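Local coordinates for Thiol:disulfide interchange protein DsbA (Neisseria meningitidis MC58, PDB 3DVX) that probably acts as a thioredoxin-family thiol-disulfide oxidoreductase of the periplasm, helping to form disulfide bonds in exported proteins, at residues F31-V36 with R74-V79. Sequence-based numbering, arbitrary orientation.
Sequences FGYFCV and RMAAAV
Met75 opens the contact by laying its CG near CE2 of the Tyr33 ring, 3.9 Å away, the two side chains crossing at roughly a right angle. With CG anti to the backbone N (chi1 165°) and the chain then bending at the next two torsions, the selenium-bearing end of this selenomethionine leads away from the loop, and the side chain also touches Met125 and Tyr128 of helix 121-129. One step on, Ala76, which turns its CB toward the loop, makes the broadest contact on the helix side. Its backbone N lies at the edge of the Tyr33 ring, near the ring plane, and its CB is 3.5 Å from Tyr33 OH. The same methyl also stands 4.0 Å from CZ of Phe31, whose ring receives Tyr33 CD1 at its edge, in plane; one small side chain thus bears on two aromatic residues. Nearly a turn further along the helix, Val79 completes the surface, its CG2 lying 3.6 Å from Tyr33 OH. No hydrogen bond joins the two segments; the contact is van der Waals packing, with the ring and hydroxyl of buried Tyr33 set against the helix. Beyond them, His62 meets both Phe31 and Tyr33 edge-to-face, while Phe93 of helix 85-98 does the same to Tyr33. The example illustrates how an inserted helical domain is joined to a thioredoxin core: Phe31 ends strand 25-31, a type I turn from Gly32 to Cys35 follows, and Cys35, first cysteine of the CxxC pair, is the N-cap of helix 36-51. Helix 70-81 packs against this loop, which leads into the probable redox site, an architecture characteristic of the DsbA family.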
# COMPACT_ATOMS: atom_id res chain seq x y z
N PHE A 31 -2.11 -1.92 -4.29
CA PHE A 31 -3.31 -1.15 -4.54
C PHE A 31 -3.15 -0.41 -5.85
O PHE A 31 -2.07 -0.37 -6.42
CB PHE A 31 -3.55 -0.13 -3.40
CG PHE A 31 -2.60 1.05 -3.41
CD1 PHE A 31 -2.99 2.27 -3.93
CD2 PHE A 31 -1.32 0.94 -2.88
CE1 PHE A 31 -2.11 3.34 -3.93
CE2 PHE A 31 -0.45 2.01 -2.88
CZ PHE A 31 -0.85 3.21 -3.40
N GLY A 32 -4.24 0.17 -6.31
CA GLY A 32 -4.20 1.15 -7.38
C GLY A 32 -5.13 2.28 -7.00
O GLY A 32 -6.10 2.09 -6.27
N TYR A 33 -4.84 3.48 -7.49
CA TYR A 33 -5.66 4.65 -7.23
C TYR A 33 -6.95 4.58 -8.03
O TYR A 33 -7.87 5.36 -7.79
CB TYR A 33 -4.89 5.91 -7.61
CG TYR A 33 -3.74 6.28 -6.69
CD1 TYR A 33 -3.90 6.27 -5.30
CD2 TYR A 33 -2.51 6.67 -7.20
CE1 TYR A 33 -2.86 6.62 -4.46
CE2 TYR A 33 -1.46 7.04 -6.36
CZ TYR A 33 -1.65 7.01 -4.99
OH TYR A 33 -0.62 7.36 -4.16
N PHE A 34 -7.01 3.66 -8.98
CA PHE A 34 -8.17 3.53 -9.86
C PHE A 34 -9.12 2.46 -9.36
O PHE A 34 -10.07 2.10 -10.05
CB PHE A 34 -7.73 3.19 -11.28
CG PHE A 34 -6.64 2.13 -11.35
CD1 PHE A 34 -6.89 0.84 -10.94
CD2 PHE A 34 -5.39 2.45 -11.84
CE1 PHE A 34 -5.89 -0.13 -11.00
CE2 PHE A 34 -4.40 1.49 -11.91
CZ PHE A 34 -4.64 0.20 -11.49
N CYS A 35 -8.88 1.97 -8.15
CA CYS A 35 -9.58 0.81 -7.63
C CYS A 35 -10.58 1.17 -6.53
O CYS A 35 -10.20 1.49 -5.41
CB CYS A 35 -8.57 -0.17 -7.07
SG CYS A 35 -9.32 -1.63 -6.37
N VAL A 36 -11.86 1.06 -6.85
CA VAL A 36 -12.88 1.52 -5.93
C VAL A 36 -12.76 0.86 -4.55
O VAL A 36 -13.11 1.47 -3.54
CB VAL A 36 -14.30 1.31 -6.52
CG1 VAL A 36 -14.80 -0.11 -6.23
CG2 VAL A 36 -15.27 2.35 -5.99
N ARG A 74 4.26 6.09 -9.79
CA ARG A 74 5.27 7.09 -9.47
C ARG A 74 4.71 8.14 -8.52
O ARG A 74 5.42 8.67 -7.66
CB ARG A 74 5.76 7.75 -10.75
CG ARG A 74 6.61 8.97 -10.51
CD ARG A 74 7.38 9.40 -11.76
NE ARG A 74 8.62 10.09 -11.42
CZ ARG A 74 9.62 10.31 -12.27
NH1 ARG A 74 9.54 9.88 -13.53
NH2 ARG A 74 10.71 10.95 -11.85
N MSE A 75 3.43 8.46 -8.69
CA MSE A 75 2.75 9.38 -7.81
C MSE A 75 2.70 8.77 -6.42
O MSE A 75 2.80 9.49 -5.44
CB MSE A 75 1.34 9.66 -8.31
CG MSE A 75 0.43 10.32 -7.29
SE MSE A 75 1.16 11.99 -6.60
CE MSE A 75 0.84 13.13 -8.17
N ALA A 76 2.53 7.45 -6.35
CA ALA A 76 2.47 6.77 -5.06
C ALA A 76 3.83 6.82 -4.39
O ALA A 76 3.93 6.93 -3.17
CB ALA A 76 2.01 5.32 -5.23
N ALA A 77 4.86 6.73 -5.21
CA ALA A 77 6.24 6.86 -4.77
C ALA A 77 6.46 8.25 -4.18
O ALA A 77 7.05 8.39 -3.11
CB ALA A 77 7.20 6.61 -5.93
N ALA A 78 5.98 9.26 -4.89
CA ALA A 78 6.01 10.63 -4.40
C ALA A 78 5.36 10.69 -3.03
O ALA A 78 5.99 11.02 -2.03
CB ALA A 78 5.30 11.53 -5.38
N VAL A 79 4.07 10.36 -2.99
CA VAL A 79 3.29 10.39 -1.76
C VAL A 79 4.07 9.84 -0.58
O VAL A 79 4.11 10.43 0.49
CB VAL A 79 1.98 9.58 -1.91
CG1 VAL A 79 1.31 9.38 -0.54
CG2 VAL A 79 1.06 10.25 -2.92